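Local coordinates for protein phosphodiesterase (Candida albicans, PDB 6CPU) that is a largely helical phosphodiesterase of the HD clan that holds a zinc ion and a magnesium ion, at residues Leu183-Leu186 with Tyr187-Ile191; Arg207-Gln210 with Leu211-Val215; Lys243-Glu246 with Gly247-Asn250; Leu489-Ser492 with Val493-Asp497; Leu535-Glu538 with Asn539-Ser543. All coordinates share one frame; numbering follows the deposited sequence.

All five contacts are local, each within one continuous piece of chain, and they follow one another in sequence without touching. Contacts 1, 2, 4 and 5 lie on helices 177-193, 205-216, 470-495 and 525-547; contact 3 lies in the loop between helices 227-242 and 253-264. Contacts 1 and 3 come closest, about 9 Å between nearest atoms, and contacts 2 and 3 about 10 Å. Contacts 3 and 4 are farthest apart, centres about 51 Å, on opposite sides of the chain's centre. No metal touches contact 5: the Leu-540 side chain lies about 12 Å from the zinc ion and about 13 Å from the magnesium ion.

Contact 1 (Leu183-Leu186 with Tyr187-Ile191); sequences LIYL and YRLMI
The guanidinium of Arg-188, a side chain whose CG passes 3.2 Å from Ile-184 O, has Tyr-187 CE2 3.8 Å above one face, off centre. Round the Tyr-187 ring, Ile-191 CD1 sits 3.4 Å above one face, displaced toward the rim, and Arg-188 NH2 lies at the edge in the plane. The arginine chain bends at chi2 (-73°), and its NH1 forms a salt bridge with Glu-255. The Tyr-185 ring meets Leu-189 with neither a face nor an edge, since the two side chains cross obliquely: Leu-189 CD2 lies 4.0 Å from Tyr-185 CE1, and both methyls of this leucine come near the hydroxyl oxygen. Along the backbone, the N atoms of Tyr-187, Arg-188, Leu-189 and Met-190 each donate to the carbonyl O four residues back, the Arg-188 N to Ile-184 O bond being 2.9 Å. Leu-183 and Leu-186 pack against helix 84-94, while Tyr-187 touches helix 253-264. Such four-residue spacing of bonds and side chains belongs to a regular alpha-helix, 177-193, packed between helices 84-94, 253-264 and 377-394.

Contact 2 (Arg207-Gln210 with Leu211-Val215); sequences RLSQ and LCYAV
Arg-207 lays its guanidinium against Leu-211, whose CD2 methyl stands 3.9 Å above the centre of one face. The arginine chain turns at chi2 (53°) to bring that flat group across the leucine. NH1 donates to Gln-210 OE1 at 2.9 Å, with the oxygen nearly in the guanidinium plane but the donor well above the amide's own carbonyl plane. NH2 makes a salt bridge with Asp-229, on helix 227-242. Leu-208 gives its carbonyl O to Cys-212 N, 3.2 Å away, and its side chain packs on Tyr-232 of that same helix. At Ser-209 the carbonyl O accepts Tyr-213 N and also lies near the plane of the tyrosine ring, at its edge, 3.4 Å from CD1. The Ser-209 OG, 4.1 Å from Tyr-213 CE1, is hydrogen-bonded to the backbone N of Asp-315; the carboxylate of Asp-315 holds the tyrosine hydroxyl. Gln-210 runs out extended to meet the arginine, and its carbonyl O takes Ala-214 N at 2.9 Å. Among the partners of the guanidinium are thus a glutamine at one nitrogen, a carboxylate at another and a methyl over a face, which together probably limit its rotation. Its charge is probably balanced largely by Asp-229, while the glutamine adds a neutral acceptor in the guanidinium plane.

Contact 3 (Lys243-Glu246 with Gly247-Asn250); sequences KQVE and GFDN
Val-245 presses its CG1 methyl against Phe-248, 3.5 Å from the phenylalanine CB, across an inverse gamma turn centred on Gly-247. The turn lies in the loop joining helices 227-242 and 253-264, and its closing bond, Phe-248 N to Glu-246 O, is weak: 3.0 Å long, with an N-H...O angle of 143°. A chi1 of -174° turns CG1 of Val-245 away from its own backbone N and beside the base of the phenylalanine, and the two side chains meet at a slant. The ring then leads away, touching Ile-242 and Trp-395, so the turn is joined to the end of the preceding helix. At the ends of this piece of loop, the Asn-250 side chain lies at about a right angle to that of Lys-243. The lysine stretches onward, and its NZ makes a long, weak ion pair with Asp-239. Asn-250 OD1 sits 3.5 Å from the backbone Lys-243 CA and 3.7 Å from Lys-243 CG.

Contact 4 (Leu489-Ser492 with Val493-Asp497); sequences LLKS and VIKKD
This is a local contact at a helix C-terminus: residues 489-497 form the last turns of helix 470-495 and the Schellman motif that ends it. The 6-to-1 bond runs from Asp-497 N to Ser-492 O, 2.8 Å. Inside it lies the bond from Lys-496 N to Val-493 O, 3.1 Å. Lys-496 makes this reversal possible by taking a positive phi (67°), the first residue to leave helical geometry. Before it, the ordinary helical bonds persist, as in Lys-495 N to Lys-491 O at 2.9 Å. On one flank Ile-494 swings its CD1 methyl against Leu-490, 3.9 Å from CG, the two side chains slanting across one another; with chi1 at -64°, CG1 of Ile-494 sits beside its backbone N and the chain runs back toward the preceding turn. On another flank Lys-495 runs extended past the carbonyl one turn back, CG 3.3 Å from Lys-491 O. The two ammonium groups, Lys-491 NZ and Lys-495 NZ, stand 5.7 Å apart; their like charges are probably eased by the salt bridge of Lys-491 to Glu-488. Ser-492 OG is hydrogen-bonded to the carbonyl O of Glu-488. Among its neighbours, this helix end rests Leu-489, Leu-490 and Val-493 on helix 127-135, while Leu-490, Lys-491 and Ile-494 meet Phe-360 of helix 358-363.

Contact 5 (Leu535-Glu538 with Asn539-Ser543); sequences LFAE and NLFNS
Glu-538 runs alongside Asn-542, both side chains pointing the same way, on helix 525-547 just after a wider pi-type turn at 535-537. CG of Glu-538 comes within 3.3 Å of Asn-542 ND2, and the carboxylate and amide planes are turned 41° apart. Glu-538 CG is trans to its own N (chi1 -169°), sending the chain along the amide; at its end, Glu-538 OE1 makes a salt bridge with Lys-562 of helix 552-569. Glu-538 O accepts Asn-542 N at 3.0 Å. Asn-539 points away from the preceding turn overall, though its CB stays 4.1 Å from Phe-536 O, the oxygen that accepts a weak bond from Leu-540 N, 3.3 Å. Ala-537 O accepts a stronger bond, from Phe-541 N, and the Phe-541 ring packs against Ala-537 while also touching helix 552-569. The Phe-541 N to Ala-537 O bond is almost straight, 178° at the hydrogen, and the same oxygen lies at the edge of the ring, near its plane, 3.4 Å from Phe-541 CD2.

Contact 1 (Leu183-Leu186 with Tyr187-Ile191)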
loop_
_atom_site.group_PDB
_atom_site.type_symbol
_atom_site.label_atom_id
_atom_site.label_comp_id
_atom_site.label_asym_id
_atom_site.label_seq_id
_atom_site.Cartn_x
_atom_site.Cartn_y
_atom_site.Cartn_z
ATOM N N LEU A 183 21.287 6.905 -3.974
ATOM C CA LEU A 183 20.219 5.982 -3.535
ATOM C C LEU A 183 19.935 4.890 -4.561
ATOM O O LEU A 183 19.679 3.755 -4.184
ATOM C CB LEU A 183 18.920 6.739 -3.222
ATOM C CG LEU A 183 19.011 7.623 -1.984
ATOM C CD1 LEU A 183 17.768 8.459 -1.854
ATOM C CD2 LEU A 183 19.232 6.815 -0.708
ATOM N N ILE A 184 19.959 5.242 -5.854
ATOM C CA ILE A 184 19.771 4.276 -6.937
ATOM C C ILE A 184 20.894 3.239 -6.894
ATOM O O ILE A 184 20.666 2.039 -7.080
ATOM C CB ILE A 184 19.709 4.966 -8.327
ATOM C CG1 ILE A 184 18.408 5.765 -8.471
ATOM C CG2 ILE A 184 19.781 3.944 -9.459
ATOM C CD1 ILE A 184 18.334 6.668 -9.684
ATOM N N TYR A 185 22.108 3.718 -6.638
ATOM C CA TYR A 185 23.283 2.864 -6.531
ATOM C C TYR A 185 23.145 1.865 -5.379
ATOM O O TYR A 185 23.427 0.684 -5.530
ATOM C CB TYR A 185 24.529 3.733 -6.345
ATOM C CG TYR A 185 25.744 2.957 -5.901
ATOM C CD1 TYR A 185 26.220 3.052 -4.599
ATOM C CD2 TYR A 185 26.418 2.130 -6.789
ATOM C CE1 TYR A 185 27.335 2.337 -4.192
ATOM C CE2 TYR A 185 27.533 1.413 -6.395
ATOM C CZ TYR A 185 27.987 1.519 -5.099
ATOM O OH TYR A 185 29.099 0.797 -4.724
ATOM N N LEU A 186 22.679 2.355 -4.237
ATOM C CA LEU A 186 22.469 1.512 -3.062
ATOM C C LEU A 186 21.314 0.538 -3.274
ATOM O O LEU A 186 21.377 -0.592 -2.821
ATOM C CB LEU A 186 22.248 2.381 -1.824
ATOM C CG LEU A 186 23.430 3.246 -1.370
ATOM C CD1 LEU A 186 23.023 4.265 -0.318
ATOM C CD2 LEU A 186 24.560 2.384 -0.843
ATOM N N TYR A 187 20.272 0.967 -3.981
ATOM C CA TYR A 187 19.166 0.081 -4.328
ATOM C C TYR A 187 19.682 -1.089 -5.172
ATOM O O TYR A 187 19.410 -2.259 -4.883
ATOM C CB TYR A 187 18.104 0.857 -5.088
ATOM C CG TYR A 187 16.968 0.015 -5.615
ATOM C CD1 TYR A 187 16.143 -0.696 -4.746
ATOM C CD2 TYR A 187 16.699 -0.047 -6.974
ATOM C CE1 TYR A 187 15.096 -1.465 -5.232
ATOM C CE2 TYR A 187 15.660 -0.804 -7.461
ATOM C CZ TYR A 187 14.863 -1.513 -6.585
ATOM O OH TYR A 187 13.827 -2.266 -7.082
ATOM N N ARG A 188 20.479 -0.766 -6.187
ATOM C CA ARG A 188 21.007 -1.791 -7.085
ATOM C C ARG A 188 21.979 -2.738 -6.373
ATOM O O ARG A 188 22.016 -3.932 -6.666
ATOM C CB ARG A 188 21.649 -1.135 -8.313
ATOM C CG ARG A 188 20.665 -0.357 -9.175
ATOM C CD ARG A 188 19.736 -1.275 -9.956
ATOM N NE ARG A 188 18.503 -0.609 -10.373
ATOM C CZ ARG A 188 17.488 -1.217 -10.984
ATOM N NH1 ARG A 188 17.554 -2.511 -11.275
ATOM N NH2 ARG A 188 16.396 -0.534 -11.316
ATOM N N LEU A 189 22.727 -2.209 -5.411
ATOM C CA LEU A 189 23.630 -3.009 -4.588
ATOM C C LEU A 189 22.841 -4.051 -3.800
ATOM O O LEU A 189 23.226 -5.216 -3.730
ATOM C CB LEU A 189 24.422 -2.106 -3.638
ATOM C CG LEU A 189 25.909 -2.337 -3.419
ATOM C CD1 LEU A 189 26.670 -2.412 -4.751
ATOM C CD2 LEU A 189 26.456 -1.209 -2.567
ATOM N N MET A 190 21.719 -3.639 -3.214
ATOM C CA MET A 190 20.882 -4.595 -2.490
ATOM C C MET A 190 20.326 -5.690 -3.391
ATOM O O MET A 190 20.260 -6.841 -2.975
ATOM C CB MET A 190 19.747 -3.882 -1.755
ATOM C CG MET A 190 20.249 -3.104 -0.563
ATOM S SD MET A 190 18.931 -2.394 0.436
ATOM C CE MET A 190 18.387 -1.061 -0.638
ATOM N N ILE A 191 19.942 -5.349 -4.617
ATOM C CA ILE A 191 19.433 -6.339 -5.571
ATOM C C ILE A 191 20.528 -7.359 -5.889
ATOM O O ILE A 191 20.263 -8.557 -6.002
ATOM C CB ILE A 191 18.938 -5.671 -6.858
ATOM C CG1 ILE A 191 17.622 -4.926 -6.568
ATOM C CG2 ILE A 191 18.738 -6.690 -7.976
ATOM C CD1 ILE A 191 17.261 -3.870 -7.590
#

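Contact 2 (Arg207-Gln210 with Leu211-Val215)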
loop_
_atom_site.group_PDB
_atom_site.type_symbol
_atom_site.label_atom_id
_atom_site.label_comp_id
_atom_site.label_asym_id
_atom_site.label_seq_id
_atom_site.Cartn_x
_atom_site.Cartn_y
_atom_site.Cartn_z
ATOM N N ARG A 207 2.955 -23.365 -1.954
ATOM C CA ARG A 207 2.450 -22.026 -1.591
ATOM C C ARG A 207 2.411 -21.083 -2.781
ATOM O O ARG A 207 1.412 -20.408 -2.995
ATOM C CB ARG A 207 3.258 -21.384 -0.448
ATOM C CG ARG A 207 2.574 -20.167 0.193
ATOM C CD ARG A 207 1.151 -20.488 0.629
ATOM N NE ARG A 207 0.443 -19.364 1.236
ATOM C CZ ARG A 207 -0.885 -19.270 1.313
ATOM N NH1 ARG A 207 -1.669 -20.232 0.822
ATOM N NH2 ARG A 207 -1.446 -18.209 1.884
ATOM N N LEU A 208 3.500 -21.015 -3.550
ATOM C CA LEU A 208 3.539 -20.120 -4.708
ATOM C C LEU A 208 2.443 -20.462 -5.722
ATOM O O LEU A 208 1.830 -19.560 -6.318
ATOM C CB LEU A 208 4.925 -20.130 -5.374
ATOM C CG LEU A 208 6.098 -19.735 -4.471
ATOM C CD1 LEU A 208 7.376 -19.650 -5.293
ATOM C CD2 LEU A 208 5.853 -18.443 -3.701
ATOM N N SER A 209 2.185 -21.757 -5.908
ATOM C CA SER A 209 1.092 -22.194 -6.774
ATOM C C SER A 209 -0.265 -21.766 -6.207
ATOM O O SER A 209 -1.102 -21.276 -6.940
ATOM C CB SER A 209 1.128 -23.707 -7.003
ATOM O OG SER A 209 0.040 -24.086 -7.839
ATOM N N GLN A 210 -0.461 -21.918 -4.904
ATOM C CA GLN A 210 -1.712 -21.495 -4.274
ATOM C C GLN A 210 -1.959 -20.005 -4.503
ATOM O O GLN A 210 -3.089 -19.582 -4.740
ATOM C CB GLN A 210 -1.709 -21.795 -2.780
ATOM C CG GLN A 210 -1.803 -23.273 -2.460
ATOM C CD GLN A 210 -1.650 -23.582 -0.989
ATOM O OE1 GLN A 210 -1.001 -22.850 -0.239
ATOM N NE2 GLN A 210 -2.244 -24.690 -0.567
ATOM N N LEU A 211 -0.894 -19.209 -4.439
ATOM C CA LEU A 211 -1.027 -17.766 -4.631
ATOM C C LEU A 211 -1.423 -17.420 -6.064
ATOM O O LEU A 211 -2.183 -16.473 -6.278
ATOM C CB LEU A 211 0.249 -17.033 -4.185
ATOM C CG LEU A 211 0.546 -17.172 -2.682
ATOM C CD1 LEU A 211 1.836 -16.452 -2.292
ATOM C CD2 LEU A 211 -0.606 -16.712 -1.787
ATOM N N CYS A 212 -0.953 -18.201 -7.040
ATOM C CA CYS A 212 -1.387 -18.040 -8.426
ATOM C C CYS A 212 -2.905 -18.155 -8.523
ATOM O O CYS A 212 -3.557 -17.279 -9.090
ATOM C CB CYS A 212 -0.737 -19.084 -9.327
ATOM S SG CYS A 212 1.035 -18.910 -9.576
ATOM N N TYR A 213 -3.457 -19.220 -7.948
ATOM C CA TYR A 213 -4.914 -19.444 -7.949
ATOM C C TYR A 213 -5.683 -18.437 -7.106
ATOM O O TYR A 213 -6.792 -18.065 -7.482
ATOM C CB TYR A 213 -5.277 -20.873 -7.529
ATOM C CG TYR A 213 -5.003 -21.868 -8.625
ATOM C CD1 TYR A 213 -3.787 -22.554 -8.688
ATOM C CD2 TYR A 213 -5.940 -22.094 -9.629
ATOM C CE1 TYR A 213 -3.523 -23.444 -9.713
ATOM C CE2 TYR A 213 -5.684 -22.979 -10.657
ATOM C CZ TYR A 213 -4.482 -23.659 -10.690
ATOM O OH TYR A 213 -4.230 -24.543 -11.720
ATOM N N ALA A 214 -5.125 -18.012 -5.973
ATOM C CA ALA A 214 -5.725 -16.898 -5.202
ATOM C C ALA A 214 -5.851 -15.638 -6.071
ATOM O O ALA A 214 -6.936 -15.048 -6.184
ATOM C CB ALA A 214 -4.921 -16.621 -3.930
ATOM N N VAL A 215 -4.757 -15.244 -6.722
ATOM C CA VAL A 215 -4.788 -14.120 -7.656
ATOM C C VAL A 215 -5.859 -14.344 -8.748
ATOM O O VAL A 215 -6.485 -13.401 -9.234
ATOM C CB VAL A 215 -3.397 -13.889 -8.274
ATOM C CG1 VAL A 215 -3.455 -12.954 -9.464
ATOM C CG2 VAL A 215 -2.451 -13.318 -7.217
#

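Contact 3 (Lys243-Glu246 with Gly247-Asn250)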
loop_
_atom_site.group_PDB
_atom_site.type_symbol
_atom_site.label_atom_id
_atom_site.label_comp_id
_atom_site.label_asym_id
_atom_site.label_seq_id
_atom_site.Cartn_x
_atom_site.Cartn_y
_atom_site.Cartn_z
ATOM N N LYS A 243 5.459 -8.730 -19.005
ATOM C CA LYS A 243 5.651 -9.682 -20.113
ATOM C C LYS A 243 4.828 -9.373 -21.372
ATOM O O LYS A 243 5.175 -9.840 -22.451
ATOM C CB LYS A 243 5.332 -11.110 -19.659
ATOM C CG LYS A 243 6.427 -11.762 -18.841
ATOM C CD LYS A 243 5.982 -13.150 -18.400
ATOM C CE LYS A 243 7.014 -13.829 -17.518
ATOM N NZ LYS A 243 6.380 -14.944 -16.764
ATOM N N GLN A 244 3.732 -8.628 -21.232
ATOM C CA GLN A 244 2.901 -8.273 -22.380
ATOM C C GLN A 244 3.372 -7.001 -23.098
ATOM O O GLN A 244 2.891 -6.702 -24.194
ATOM C CB GLN A 244 1.426 -8.121 -21.983
ATOM C CG GLN A 244 0.852 -9.180 -21.044
ATOM C CD GLN A 244 1.162 -10.619 -21.442
ATOM O OE1 GLN A 244 1.357 -11.482 -20.578
ATOM N NE2 GLN A 244 1.205 -10.883 -22.739
ATOM N N VAL A 245 4.313 -6.260 -22.510
ATOM C CA VAL A 245 4.739 -4.985 -23.094
ATOM C C VAL A 245 5.877 -5.232 -24.063
ATOM O O VAL A 245 6.962 -5.641 -23.659
ATOM C CB VAL A 245 5.176 -3.963 -22.028
ATOM C CG1 VAL A 245 5.455 -2.614 -22.679
ATOM C CG2 VAL A 245 4.095 -3.826 -20.962
ATOM N N GLU A 246 5.612 -4.944 -25.339
ATOM C CA GLU A 246 6.498 -5.296 -26.452
ATOM C C GLU A 246 7.954 -4.863 -26.252
ATOM O O GLU A 246 8.824 -5.700 -26.008
ATOM C CB GLU A 246 5.930 -4.724 -27.764
ATOM C CG GLU A 246 6.669 -5.153 -29.025
ATOM C CD GLU A 246 6.376 -6.589 -29.412
ATOM O OE1 GLU A 246 5.300 -6.839 -30.001
ATOM O OE2 GLU A 246 7.225 -7.463 -29.132
ATOM N N GLY A 247 8.228 -3.567 -26.336
ATOM C CA GLY A 247 9.613 -3.086 -26.326
ATOM C C GLY A 247 10.149 -2.822 -24.932
ATOM O O GLY A 247 10.812 -1.811 -24.706
ATOM N N PHE A 248 9.887 -3.747 -24.012
ATOM C CA PHE A 248 10.119 -3.538 -22.589
ATOM C C PHE A 248 10.805 -4.764 -22.003
ATOM O O PHE A 248 10.201 -5.831 -21.909
ATOM C CB PHE A 248 8.775 -3.305 -21.893
ATOM C CG PHE A 248 8.880 -2.597 -20.573
ATOM C CD1 PHE A 248 8.592 -1.239 -20.474
ATOM C CD2 PHE A 248 9.246 -3.287 -19.426
ATOM C CE1 PHE A 248 8.680 -0.583 -19.258
ATOM C CE2 PHE A 248 9.333 -2.635 -18.207
ATOM C CZ PHE A 248 9.052 -1.282 -18.123
ATOM N N ASP A 249 12.068 -4.614 -21.620
ATOM C CA ASP A 249 12.839 -5.732 -21.075
ATOM C C ASP A 249 12.146 -6.331 -19.849
ATOM O O ASP A 249 11.684 -5.600 -18.979
ATOM C CB ASP A 249 14.251 -5.275 -20.695
ATOM C CG ASP A 249 15.105 -4.916 -21.913
ATOM O OD1 ASP A 249 15.129 -5.703 -22.878
ATOM O OD2 ASP A 249 15.762 -3.848 -21.896
ATOM N N ASN A 250 12.059 -7.659 -19.795
ATOM C CA ASN A 250 11.552 -8.342 -18.601
ATOM C C ASN A 250 12.504 -8.130 -17.426
ATOM O O ASN A 250 13.713 -8.017 -17.601
ATOM C CB ASN A 250 11.347 -9.840 -18.856
ATOM C CG ASN A 250 10.128 -10.128 -19.718
ATOM O OD1 ASN A 250 9.146 -9.384 -19.698
ATOM N ND2 ASN A 250 10.181 -11.222 -20.470
#

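Contact 4 (Leu489-Ser492 with Val493-Asp497)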
loop_
_atom_site.group_PDB
_atom_site.type_symbol
_atom_site.label_atom_id
_atom_site.label_comp_id
_atom_site.label_asym_id
_atom_site.label_seq_id
_atom_site.Cartn_x
_atom_site.Cartn_y
_atom_site.Cartn_z
ATOM N N LEU A 489 -11.429 7.683 18.088
ATOM C CA LEU A 489 -10.693 7.734 19.339
ATOM C C LEU A 489 -9.601 8.822 19.290
ATOM O O LEU A 489 -9.373 9.527 20.265
ATOM C CB LEU A 489 -10.099 6.359 19.628
ATOM C CG LEU A 489 -9.629 5.980 21.015
ATOM C CD1 LEU A 489 -10.684 6.275 22.081
ATOM C CD2 LEU A 489 -9.292 4.494 21.002
ATOM N N LEU A 490 -8.933 8.956 18.146
ATOM C CA LEU A 490 -7.940 10.021 17.980
ATOM C C LEU A 490 -8.568 11.411 18.105
ATOM O O LEU A 490 -8.028 12.266 18.788
ATOM C CB LEU A 490 -7.255 9.887 16.630
ATOM C CG LEU A 490 -6.227 10.972 16.307
ATOM C CD1 LEU A 490 -5.163 11.079 17.375
ATOM C CD2 LEU A 490 -5.629 10.664 14.936
ATOM N N LYS A 491 -9.708 11.618 17.453
ATOM C CA LYS A 491 -10.456 12.873 17.588
ATOM C C LYS A 491 -10.795 13.177 19.057
ATOM O O LYS A 491 -10.631 14.307 19.523
ATOM C CB LYS A 491 -11.741 12.834 16.770
ATOM C CG LYS A 491 -11.585 12.819 15.257
ATOM C CD LYS A 491 -12.942 13.097 14.634
ATOM C CE LYS A 491 -13.162 12.417 13.303
ATOM N NZ LYS A 491 -14.624 12.318 13.023
ATOM N N SER A 492 -11.248 12.169 19.791
ATOM C CA SER A 492 -11.566 12.366 21.212
ATOM C C SER A 492 -10.330 12.710 22.044
ATOM O O SER A 492 -10.394 13.562 22.929
ATOM C CB SER A 492 -12.314 11.151 21.776
ATOM O OG SER A 492 -13.531 10.967 21.068
ATOM N N VAL A 493 -9.183 12.096 21.741
ATOM C CA VAL A 493 -7.941 12.440 22.429
ATOM C C VAL A 493 -7.588 13.905 22.162
ATOM O O VAL A 493 -7.231 14.639 23.077
ATOM C CB VAL A 493 -6.749 11.545 21.970
ATOM C CG1 VAL A 493 -5.425 12.088 22.491
ATOM C CG2 VAL A 493 -6.941 10.109 22.402
ATOM N N ILE A 494 -7.641 14.325 20.901
ATOM C CA ILE A 494 -7.289 15.707 20.571
ATOM C C ILE A 494 -8.252 16.697 21.247
ATOM O O ILE A 494 -7.823 17.714 21.800
ATOM C CB ILE A 494 -7.268 15.949 19.059
ATOM C CG1 ILE A 494 -6.154 15.095 18.422
ATOM C CG2 ILE A 494 -7.044 17.433 18.771
ATOM C CD1 ILE A 494 -6.353 14.861 16.943
ATOM N N LYS A 495 -9.540 16.383 21.200
ATOM C CA LYS A 495 -10.577 17.235 21.812
ATOM C C LYS A 495 -10.580 17.169 23.333
ATOM O O LYS A 495 -11.323 17.913 23.985
ATOM C CB LYS A 495 -11.954 16.837 21.307
ATOM C CG LYS A 495 -12.241 17.184 19.861
ATOM C CD LYS A 495 -13.537 16.519 19.427
ATOM C CE LYS A 495 -13.984 16.987 18.059
ATOM N NZ LYS A 495 -14.913 16.015 17.408
ATOM N N LYS A 496 -9.768 16.273 23.891
ATOM C CA LYS A 496 -9.645 16.078 25.324
ATOM C C LYS A 496 -10.947 15.511 25.911
ATOM O O LYS A 496 -11.295 15.806 27.053
ATOM C CB LYS A 496 -9.216 17.374 26.034
ATOM C CG LYS A 496 -7.884 17.937 25.559
ATOM C CD LYS A 496 -7.559 19.249 26.264
ATOM C CE LYS A 496 -6.065 19.564 26.254
ATOM N NZ LYS A 496 -5.399 19.282 24.950
ATOM N N ASP A 497 -11.646 14.699 25.117
ATOM C CA ASP A 497 -12.881 14.030 25.544
ATOM C C ASP A 497 -12.616 12.632 26.111
ATOM O O ASP A 497 -13.556 11.955 26.526
ATOM C CB ASP A 497 -13.868 13.905 24.381
ATOM C CG ASP A 497 -14.416 15.236 23.918
ATOM O OD1 ASP A 497 -14.362 16.225 24.676
ATOM O OD2 ASP A 497 -14.917 15.292 22.778
#

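Contact 5 (Leu535-Glu538 with Asn539-Ser543)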
loop_
_atom_site.group_PDB
_atom_site.type_symbol
_atom_site.label_atom_id
_atom_site.label_comp_id
_atom_site.label_asym_id
_atom_site.label_seq_id
_atom_site.Cartn_x
_atom_site.Cartn_y
_atom_site.Cartn_z
ATOM N N LEU A 535 -25.393 5.484 -1.910
ATOM C CA LEU A 535 -24.858 6.823 -2.128
ATOM C C LEU A 535 -23.636 6.889 -3.048
ATOM O O LEU A 535 -23.371 7.948 -3.607
ATOM C CB LEU A 535 -24.573 7.500 -0.783
ATOM C CG LEU A 535 -25.859 7.813 0.003
ATOM C CD1 LEU A 535 -25.616 7.848 1.504
ATOM C CD2 LEU A 535 -26.489 9.119 -0.470
ATOM N N PHE A 536 -22.904 5.784 -3.226
ATOM C CA PHE A 536 -21.709 5.786 -4.099
ATOM C C PHE A 536 -21.590 4.627 -5.105
ATOM O O PHE A 536 -21.495 4.863 -6.309
ATOM C CB PHE A 536 -20.424 5.851 -3.255
ATOM C CG PHE A 536 -20.313 7.090 -2.407
ATOM C CD1 PHE A 536 -20.242 8.344 -2.993
ATOM C CD2 PHE A 536 -20.275 7.001 -1.019
ATOM C CE1 PHE A 536 -20.145 9.486 -2.215
ATOM C CE2 PHE A 536 -20.177 8.140 -0.235
ATOM C CZ PHE A 536 -20.111 9.385 -0.835
ATOM N N ALA A 537 -21.577 3.386 -4.620
ATOM C CA ALA A 537 -21.135 2.247 -5.439
ATOM C C ALA A 537 -22.081 1.896 -6.587
ATOM O O ALA A 537 -21.657 1.805 -7.748
ATOM C CB ALA A 537 -20.908 1.025 -4.565
ATOM N N GLU A 538 -23.355 1.693 -6.256
ATOM C CA GLU A 538 -24.354 1.292 -7.251
ATOM C C GLU A 538 -24.253 2.162 -8.496
ATOM O O GLU A 538 -24.133 1.645 -9.601
ATOM C CB GLU A 538 -25.769 1.351 -6.664
ATOM C CG GLU A 538 -26.835 0.706 -7.541
ATOM C CD GLU A 538 -28.051 0.237 -6.758
ATOM O OE1 GLU A 538 -28.284 0.731 -5.634
ATOM O OE2 GLU A 538 -28.782 -0.637 -7.272
ATOM N N ASN A 539 -24.258 3.479 -8.308
ATOM C CA ASN A 539 -24.219 4.411 -9.434
ATOM C C ASN A 539 -22.931 4.378 -10.243
ATOM O O ASN A 539 -22.976 4.434 -11.473
ATOM C CB ASN A 539 -24.489 5.840 -8.958
ATOM C CG ASN A 539 -25.929 6.047 -8.532
ATOM O OD1 ASN A 539 -26.839 5.384 -9.030
ATOM N ND2 ASN A 539 -26.143 6.972 -7.605
ATOM N N LEU A 540 -21.783 4.292 -9.570
ATOM C CA LEU A 540 -20.497 4.268 -10.281
ATOM C C LEU A 540 -20.331 2.994 -11.112
ATOM O O LEU A 540 -19.936 3.050 -12.277
ATOM C CB LEU A 540 -19.315 4.394 -9.306
ATOM C CG LEU A 540 -17.919 4.328 -9.943
ATOM C CD1 LEU A 540 -17.651 5.536 -10.829
ATOM C CD2 LEU A 540 -16.843 4.200 -8.871
ATOM N N PHE A 541 -20.599 1.847 -10.504
ATOM C CA PHE A 541 -20.404 0.576 -11.201
ATOM C C PHE A 541 -21.403 0.410 -12.361
ATOM O O PHE A 541 -21.008 0.062 -13.484
ATOM C CB PHE A 541 -20.448 -0.595 -10.217
ATOM C CG PHE A 541 -19.165 -0.772 -9.449
ATOM C CD1 PHE A 541 -18.071 -1.388 -10.045
ATOM C CD2 PHE A 541 -19.030 -0.284 -8.154
ATOM C CE1 PHE A 541 -16.882 -1.537 -9.356
ATOM C CE2 PHE A 541 -17.836 -0.430 -7.461
ATOM C CZ PHE A 541 -16.764 -1.055 -8.064
ATOM N N ASN A 542 -22.680 0.696 -12.096
ATOM C CA ASN A 542 -23.700 0.755 -13.158
ATOM C C ASN A 542 -23.265 1.652 -14.308
ATOM O O ASN A 542 -23.319 1.251 -15.463
ATOM C CB ASN A 542 -25.045 1.245 -12.603
ATOM C CG ASN A 542 -25.782 0.172 -11.822
ATOM O OD1 ASN A 542 -25.667 -1.019 -12.119
ATOM N ND2 ASN A 542 -26.559 0.589 -10.823
ATOM N N SER A 543 -22.795 2.854 -13.982
ATOM C CA SER A 543 -22.346 3.805 -14.992
ATOM C C SER A 543 -21.105 3.327 -15.753
ATOM O O SER A 543 -21.007 3.504 -16.967
ATOM C CB SER A 543 -22.081 5.168 -14.345
ATOM O OG SER A 543 -21.819 6.150 -15.329
#